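Local structure of haloalkane dehalogenase (Mycobacterium rhodesiae, 4MJ3) at residues 77-82 and 103-108; 48-53 and 112-117. The protein probably hydrolyses the carbon-halogen bond of haloalkanes to give an alcohol and a halide ion. One frame throughout, in Å; residues are numbered along the deposited sequence.

Contact 1. Residues 77-82 and 103-108; sequences VAIDLV and DWMWAA
The end of strand 75-79 and the loop after it run past one side of helix 98-112, with CA atoms 7.0 Å apart at Leu81 and Met105 and 8.0 Å apart at Ile79 and Ala108. No hydrogen bond joins residues 77-82 to 103-108. Met105, present as selenomethionine, reaches across in the middle. Its CG is anti to the backbone N, and the chain then bends at chi2 and chi3 (56° and 70°). This hooks the end of the chain towards the strand. SE lies 3.8 Å from both CD1 and CG2 of Ile79, and the two side chains cross obliquely. CE goes further and meets Leu81 CD2 at 3.5 Å, a tight carbon pair in which the side chains cross at about a right angle. Ala108 adds a looser touch, its CB 4.3 Å from Ile79 CG2. Val82 and Trp104 form a second patch. Both methyl groups of Val82 lie over one face of the indole. CG1 sits 3.9 Å from the centroid of the Trp104 six-membered ring and 19° off the ring normal, a CH-pi contact. CG2 lies 3.4 Å above the plane of the Trp104 ring, offset toward its rim. The indole is anchored from outside, since Trp104 NE1 is hydrogen-bonded to Ser28 O. Asp80 turns away from the helix and bonds to Ser59, His37 and the Arg86 backbone. Helix 98-112 here covers the central sheet of the alpha/beta-hydrolase fold. The contact is buried and wholly apolar, held by shape fit and dispersion, while the Asp80 carboxylate and Trp104 NE1 are bonded to other partners.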
ATOM      1  N   VAL A  77      10.092   6.673  -3.220  1.00 14.43           N
ATOM      2  CA  VAL A  77       8.956   7.537  -3.026  1.00 12.77           C
ATOM      3  C   VAL A  77       7.864   6.721  -2.340  1.00 12.56           C
ATOM      4  O   VAL A  77       7.552   5.615  -2.777  1.00 14.45           O
ATOM      5  CB  VAL A  77       8.464   8.092  -4.372  1.00 12.89           C
ATOM      6  CG1 VAL A  77       7.258   8.981  -4.167  1.00 12.66           C
ATOM      7  CG2 VAL A  77       9.604   8.839  -5.052  1.00 16.06           C
ATOM      8  N   ALA A  78       7.334   7.233  -1.231  1.00 12.60           N
ATOM      9  CA  ALA A  78       6.275   6.543  -0.492  1.00 12.45           C
ATOM     10  C   ALA A  78       5.142   7.534  -0.266  1.00 13.62           C
ATOM     11  O   ALA A  78       5.385   8.666   0.164  1.00 14.63           O
ATOM     12  CB  ALA A  78       6.795   6.031   0.847  1.00 13.41           C
ATOM     13  N   ILE A  79       3.908   7.127  -0.558  1.00 10.71           N
ATOM     14  CA  ILE A  79       2.790   8.067  -0.501  1.00 10.46           C
ATOM     15  C   ILE A  79       1.754   7.556   0.498  1.00  9.39           C
ATOM     16  O   ILE A  79       1.389   6.401   0.445  1.00  8.72           O
ATOM     17  CB  ILE A  79       2.136   8.200  -1.900  1.00 11.10           C
ATOM     18  CG1 ILE A  79       3.158   8.686  -2.932  1.00 12.27           C
ATOM     19  CG2 ILE A  79       0.925   9.132  -1.843  1.00 12.25           C
ATOM     20  CD1 ILE A  79       2.641   8.731  -4.350  1.00 13.08           C
ATOM     21  N   ASP A  80       1.262   8.437   1.365  1.00 10.04           N
ATOM     22  CA  ASP A  80       0.198   8.092   2.294  1.00  9.75           C
ATOM     23  C   ASP A  80      -1.188   8.208   1.638  1.00 11.08           C
ATOM     24  O   ASP A  80      -1.563   9.248   1.110  1.00 11.78           O
ATOM     25  CB  ASP A  80       0.204   9.000   3.526  1.00 10.68           C
ATOM     26  CG  ASP A  80       1.397   8.778   4.448  1.00 11.84           C
ATOM     27  OD1 ASP A  80       2.121   7.743   4.344  1.00 10.52           O
ATOM     28  OD2 ASP A  80       1.628   9.683   5.289  1.00 10.91           O
ATOM     29  N   LEU A  81      -1.949   7.137   1.709  1.00  8.51           N
ATOM     30  CA  LEU A  81      -3.331   7.133   1.219  1.00  8.26           C
ATOM     31  C   LEU A  81      -4.160   8.181   1.956  1.00  8.41           C
ATOM     32  O   LEU A  81      -3.947   8.434   3.126  1.00  9.04           O
ATOM     33  CB  LEU A  81      -3.948   5.756   1.427  1.00  9.47           C
ATOM     34  CG  LEU A  81      -3.350   4.580   0.643  1.00 11.20           C
ATOM     35  CD1 LEU A  81      -3.833   3.252   1.197  1.00 11.79           C
ATOM     36  CD2 LEU A  81      -3.691   4.702  -0.819  1.00 13.37           C
ATOM     37  N   VAL A  82      -5.151   8.726   1.258  1.00  9.78           N
ATOM     38  CA  VAL A  82      -6.136   9.606   1.876  1.00  9.66           C
ATOM     39  C   VAL A  82      -6.773   8.802   3.004  1.00  8.56           C
ATOM     40  O   VAL A  82      -7.163   7.657   2.816  1.00 10.25           O
ATOM     41  CB  VAL A  82      -7.178  10.078   0.840  1.00  9.07           C
ATOM     42  CG1 VAL A  82      -8.323  10.817   1.504  1.00  8.96           C
ATOM     43  CG2 VAL A  82      -6.515  10.984  -0.206  1.00 10.17           C
ATOM     44  N   ASP A 103      -8.402   7.152  -7.810  1.00 11.40           N
ATOM     45  CA  ASP A 103      -8.304   8.485  -8.413  1.00 12.11           C
ATOM     46  C   ASP A 103      -7.370   9.401  -7.604  1.00 12.40           C
ATOM     47  O   ASP A 103      -6.561  10.174  -8.172  1.00 11.27           O
ATOM     48  CB  ASP A 103      -9.685   9.130  -8.579  1.00 12.80           C
ATOM     49  CG  ASP A 103     -10.536   8.445  -9.660  1.00 15.18           C
ATOM     50  OD1 ASP A 103      -9.967   7.735 -10.516  1.00 17.51           O
ATOM     51  OD2 ASP A 103     -11.773   8.578  -9.610  1.00 18.85           O
ATOM     52  N   TRP A 104      -7.474   9.327  -6.291  1.00 10.79           N
ATOM     53  CA  TRP A 104      -6.603  10.139  -5.424  1.00 10.94           C
ATOM     54  C   TRP A 104      -5.138   9.747  -5.574  1.00 11.09           C
ATOM     55  O   TRP A 104      -4.261  10.602  -5.738  1.00 12.53           O
ATOM     56  CB  TRP A 104      -7.016  10.001  -3.959  1.00 11.18           C
ATOM     57  CG  TRP A 104      -8.288  10.682  -3.592  1.00 10.94           C
ATOM     58  CD1 TRP A 104      -8.758  11.864  -4.070  1.00 13.07           C
ATOM     59  CD2 TRP A 104      -9.237  10.227  -2.617  1.00  9.69           C
ATOM     60  NE1 TRP A 104      -9.947  12.184  -3.439  1.00 14.00           N
ATOM     61  CE2 TRP A 104     -10.259  11.204  -2.540  1.00 13.08           C
ATOM     62  CE3 TRP A 104      -9.299   9.118  -1.770  1.00  9.69           C
ATOM     63  CZ2 TRP A 104     -11.348  11.081  -1.670  1.00 10.57           C
ATOM     64  CZ3 TRP A 104     -10.371   8.998  -0.899  1.00 10.63           C
ATOM     65  CH2 TRP A 104     -11.398   9.964  -0.874  1.00 11.30           C
HETATM   66  N   MSE A 105      -4.856   8.452  -5.579  1.00 12.52           N
HETATM   67  CA  MSE A 105      -3.471   7.997  -5.725  1.00 10.88           C
HETATM   68  C   MSE A 105      -2.889   8.339  -7.086  1.00 10.38           C
HETATM   69  O   MSE A 105      -1.724   8.765  -7.179  1.00 10.77           O
HETATM   70  CB  MSE A 105      -3.379   6.498  -5.435  1.00 11.11           C
HETATM   71  CG  MSE A 105      -1.973   5.928  -5.585  1.00 13.25           C
HETATM   72 SE   MSE A 105      -0.631   6.851  -4.457  1.00 14.72          SE
HETATM   73  CE  MSE A 105      -1.204   6.254  -2.691  1.00 15.17           C
ATOM     74  N   TRP A 106      -3.669   8.144  -8.149  1.00 11.12           N
ATOM     75  CA  TRP A 106      -3.208   8.509  -9.480  1.00 10.96           C
ATOM     76  C   TRP A 106      -2.914   9.997  -9.543  1.00 11.15           C
ATOM     77  O   TRP A 106      -1.879  10.385 -10.065  1.00 11.95           O
ATOM     78  CB  TRP A 106      -4.203   8.118 -10.572  1.00 11.93           C
ATOM     79  CG  TRP A 106      -3.674   8.390 -11.917  1.00 12.79           C
ATOM     80  CD1 TRP A 106      -4.173   9.270 -12.821  1.00 14.22           C
ATOM     81  CD2 TRP A 106      -2.505   7.807 -12.525  1.00 14.66           C
ATOM     82  NE1 TRP A 106      -3.409   9.256 -13.955  1.00 15.91           N
ATOM     83  CE2 TRP A 106      -2.381   8.374 -13.807  1.00 15.17           C
ATOM     84  CE3 TRP A 106      -1.573   6.857 -12.121  1.00 14.82           C
ATOM     85  CZ2 TRP A 106      -1.357   8.025 -14.681  1.00 17.78           C
ATOM     86  CZ3 TRP A 106      -0.553   6.505 -12.999  1.00 15.68           C
ATOM     87  CH2 TRP A 106      -0.449   7.085 -14.247  1.00 18.15           C
ATOM     88  N   ALA A 107      -3.803  10.819  -8.982  1.00 11.53           N
ATOM     89  CA  ALA A 107      -3.578  12.261  -8.967  1.00 10.54           C
ATOM     90  C   ALA A 107      -2.287  12.641  -8.234  1.00 10.37           C
ATOM     91  O   ALA A 107      -1.559  13.515  -8.695  1.00 12.01           O
ATOM     92  CB  ALA A 107      -4.757  12.974  -8.364  1.00 11.50           C
ATOM     93  N   ALA A 108      -2.000  11.966  -7.125  1.00  9.92           N
ATOM     94  CA  ALA A 108      -0.752  12.172  -6.392  1.00 10.10           C
ATOM     95  C   ALA A 108       0.483  11.823  -7.216  1.00 11.61           C
ATOM     96  O   ALA A 108       1.431  12.617  -7.325  1.00 14.67           O
ATOM     97  CB  ALA A 108      -0.749  11.376  -5.109  1.00  9.57           C
TER

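Contact 2. Residues 48-53 and 112-117; sequences VVLLLH and IGLADV
Val48 and Leu50 both point from strand 48-52 toward residues 112-117, where Leu114 and Val117 receive them. Leu50 has CG anti to its backbone N (chi1 178°), which carries the branch out from the strand. Val117 lies obliquely against it, with CG1 3.5 Å from Leu50 CB. Leu114 crosses Leu50 at about a right angle. Its chi2 of 178° extends CD1 to meet Leu50 CD1 tip to tip at 4.0 Å. The other methyl, Leu114 CD2, meets Val48 CG1 at 4.1 Å, again with the side chains nearly perpendicular. Leu114 thus spans two strand residues with its two methyl groups. Val48 CG1 also faces Val117 CG2 more loosely. No direct hydrogen bond joins the segments, but two waters bridge their backbones beside the exposed residues Ala115 and Asp116. Water 1 lies between the carbonyl O atoms of Val48 and Asp116, 2.8 Å from Val48 O. Water 2 accepts from Val48 N at 2.9 Å and also bonds to Ala115 O. Gly113 is the first residue to leave the helical conformation after helix 98-112. Its positive phi of 90° suits a residue without a side chain. The loop through Ala115 and Asp116 then leads the chain to strand 117-121. Strands 48-52 and 117-121 are parallel neighbours in the mixed sheet, and their pairing begins just past Val117, with Val48 and Leu50 backbone-bonded to Thr118 and Leu50 to Val120. Leu50 and Ile112 both touch Ile79 of strand 75-79, and Leu114 touches Arg75, so the helix end and the loop pack on strands 48-52 and 75-79 of the alpha/beta-hydrolase sheet.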
ATOM      1  N   VAL A  48      12.871   5.343 -10.019  1.00 17.52           N
ATOM      2  CA  VAL A  48      11.870   5.524  -8.984  1.00 17.71           C
ATOM      3  C   VAL A  48      11.361   4.175  -8.506  1.00 14.77           C
ATOM      4  O   VAL A  48      10.930   3.346  -9.312  1.00 15.70           O
ATOM      5  CB  VAL A  48      10.683   6.356  -9.494  1.00 17.05           C
ATOM      6  CG1 VAL A  48       9.538   6.359  -8.479  1.00 18.15           C
ATOM      7  CG2 VAL A  48      11.117   7.775  -9.830  1.00 19.34           C
ATOM      8  N   VAL A  49      11.348   3.999  -7.188  1.00 13.90           N
ATOM      9  CA  VAL A  49      10.670   2.874  -6.554  1.00 14.06           C
ATOM     10  C   VAL A  49       9.532   3.471  -5.735  1.00 14.18           C
ATOM     11  O   VAL A  49       9.777   4.232  -4.794  1.00 16.23           O
ATOM     12  CB  VAL A  49      11.620   2.098  -5.649  1.00 14.65           C
ATOM     13  CG1 VAL A  49      10.901   0.921  -4.995  1.00 14.58           C
ATOM     14  CG2 VAL A  49      12.843   1.646  -6.447  1.00 18.74           C
ATOM     15  N   LEU A  50       8.308   3.152  -6.115  1.00 12.78           N
ATOM     16  CA  LEU A  50       7.121   3.695  -5.450  1.00 11.60           C
ATOM     17  C   LEU A  50       6.604   2.694  -4.454  1.00 12.66           C
ATOM     18  O   LEU A  50       6.224   1.576  -4.824  1.00 10.57           O
ATOM     19  CB  LEU A  50       6.043   4.033  -6.480  1.00 14.27           C
ATOM     20  CG  LEU A  50       4.736   4.569  -5.911  1.00 13.67           C
ATOM     21  CD1 LEU A  50       4.935   5.878  -5.169  1.00 16.30           C
ATOM     22  CD2 LEU A  50       3.770   4.746  -7.064  1.00 14.22           C
ATOM     23  N   LEU A  51       6.564   3.102  -3.183  1.00 11.80           N
ATOM     24  CA  LEU A  51       6.238   2.226  -2.072  1.00 11.13           C
ATOM     25  C   LEU A  51       4.854   2.550  -1.542  1.00 10.63           C
ATOM     26  O   LEU A  51       4.644   3.619  -0.976  1.00 11.33           O
ATOM     27  CB  LEU A  51       7.259   2.421  -0.944  1.00 13.23           C
ATOM     28  CG  LEU A  51       8.733   2.261  -1.337  1.00 16.03           C
ATOM     29  CD1 LEU A  51       9.648   2.815  -0.258  1.00 19.46           C
ATOM     30  CD2 LEU A  51       9.058   0.813  -1.624  1.00 16.53           C
ATOM     31  N   LEU A  52       3.907   1.641  -1.752  1.00  9.50           N
ATOM     32  CA  LEU A  52       2.529   1.882  -1.343  1.00  9.59           C
ATOM     33  C   LEU A  52       2.110   0.985  -0.193  1.00  9.41           C
ATOM     34  O   LEU A  52       2.273  -0.239  -0.250  1.00  9.88           O
ATOM     35  CB  LEU A  52       1.568   1.712  -2.528  1.00  9.89           C
ATOM     36  CG  LEU A  52       1.808   2.635  -3.732  1.00 11.94           C
ATOM     37  CD1 LEU A  52       0.666   2.482  -4.742  1.00 13.63           C
ATOM     38  CD2 LEU A  52       1.975   4.092  -3.327  1.00 12.66           C
ATOM     39  N   HIS A  53       1.605   1.621   0.856  1.00  9.94           N
ATOM     40  CA  HIS A  53       1.131   0.952   2.050  1.00  9.54           C
ATOM     41  C   HIS A  53      -0.365   0.748   1.930  1.00  9.53           C
ATOM     42  O   HIS A  53      -1.026   1.310   1.052  1.00 11.84           O
ATOM     43  CB  HIS A  53       1.413   1.824   3.266  1.00 10.11           C
ATOM     44  CG  HIS A  53       0.452   2.959   3.408  1.00 10.43           C
ATOM     45  ND1 HIS A  53      -0.758   2.827   4.042  1.00 10.94           N
ATOM     46  CD2 HIS A  53       0.475   4.216   2.907  1.00 10.97           C
ATOM     47  CE1 HIS A  53      -1.421   3.963   3.969  1.00 10.50           C
ATOM     48  NE2 HIS A  53      -0.694   4.823   3.293  1.00 10.38           N
ATOM     49  N   ILE A 112       3.222  14.636  -8.344  1.00 17.89           N
ATOM     50  CA  ILE A 112       4.630  14.458  -8.026  1.00 17.78           C
ATOM     51  C   ILE A 112       5.476  14.362  -9.306  1.00 19.24           C
ATOM     52  O   ILE A 112       6.592  14.892  -9.359  1.00 19.63           O
ATOM     53  CB  ILE A 112       4.875  13.224  -7.142  1.00 16.57           C
ATOM     54  CG1 ILE A 112       4.145  13.389  -5.804  1.00 16.11           C
ATOM     55  CG2 ILE A 112       6.369  13.052  -6.925  1.00 16.31           C
ATOM     56  CD1 ILE A 112       3.999  12.112  -5.034  1.00 14.13           C
ATOM     57  N   GLY A 113       4.907  13.769 -10.349  1.00 20.28           N
ATOM     58  CA  GLY A 113       5.527  13.721 -11.675  1.00 21.28           C
ATOM     59  C   GLY A 113       6.409  12.510 -11.891  1.00 21.73           C
ATOM     60  O   GLY A 113       7.441  12.591 -12.539  1.00 25.24           O
ATOM     61  N   LEU A 114       6.001  11.381 -11.344  1.00 19.18           N
ATOM     62  CA  LEU A 114       6.791  10.156 -11.424  1.00 20.30           C
ATOM     63  C   LEU A 114       6.673   9.486 -12.795  1.00 21.82           C
ATOM     64  O   LEU A 114       5.596   9.497 -13.399  1.00 19.39           O
ATOM     65  CB  LEU A 114       6.341   9.180 -10.335  1.00 18.74           C
ATOM     66  CG  LEU A 114       6.397   9.685  -8.895  1.00 17.06           C
ATOM     67  CD1 LEU A 114       5.882   8.631  -7.944  1.00 16.55           C
ATOM     68  CD2 LEU A 114       7.815  10.086  -8.522  1.00 18.24           C
ATOM     69  N   ALA A 115       7.790   8.921 -13.265  1.00 21.81           N
ATOM     70  CA  ALA A 115       7.856   8.200 -14.540  1.00 23.50           C
ATOM     71  C   ALA A 115       8.603   6.880 -14.383  1.00 19.86           C
ATOM     72  O   ALA A 115       9.475   6.769 -13.526  1.00 21.33           O
ATOM     73  CB  ALA A 115       8.561   9.064 -15.591  1.00 28.20           C
ATOM     74  N   ASP A 116       8.290   5.912 -15.249  1.00 22.09           N
ATOM     75  CA  ASP A 116       9.033   4.656 -15.342  1.00 21.18           C
ATOM     76  C   ASP A 116       9.213   4.044 -13.955  1.00 19.55           C
ATOM     77  O   ASP A 116      10.315   3.716 -13.515  1.00 18.69           O
ATOM     78  CB  ASP A 116      10.383   4.878 -16.036  1.00 22.80           C
ATOM     79  CG  ASP A 116      10.224   5.384 -17.452  1.00 27.04           C
ATOM     80  OD1 ASP A 116       9.439   4.780 -18.215  1.00 29.32           O
ATOM     81  OD2 ASP A 116      10.862   6.396 -17.806  1.00 33.59           O
ATOM     82  N   VAL A 117       8.081   3.864 -13.291  1.00 16.94           N
ATOM     83  CA  VAL A 117       8.031   3.525 -11.883  1.00 17.22           C
ATOM     84  C   VAL A 117       8.197   2.030 -11.621  1.00 16.96           C
ATOM     85  O   VAL A 117       7.627   1.211 -12.343  1.00 16.51           O
ATOM     86  CB  VAL A 117       6.661   3.982 -11.319  1.00 17.69           C
ATOM     87  CG1 VAL A 117       6.446   3.491  -9.915  1.00 19.12           C
ATOM     88  CG2 VAL A 117       6.570   5.491 -11.400  1.00 19.06           C
TER
HETATM   89  O   HOH W   1      11.886   2.197 -11.659  1.00 17.44           O
HETATM   90  O   HOH W   2      12.146   5.870 -12.827  1.00 25.19           O

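In the fold
Both contacts involve helix 98-112 or the loop after it, and they reach neighbouring parallel strands of one sheet, 75-79 and 48-52. Their centres are 10 Å apart. The strands are joined directly, with probable backbone hydrogen bonds from Val77 N to Val49 O and from Leu51 N to Val77 O. Contact 1 is entirely buried and apolar, carried by the selenomethionine, an indole face and aliphatic branches. Contact 2 has a buried aliphatic centre but an exposed side, where water joins the backbones. Together they follow the beta-alpha-beta crossover from strand 75-79 through helix 98-112 to strand 117-121, which passes over strand 48-52 in the alpha/beta-hydrolase fold.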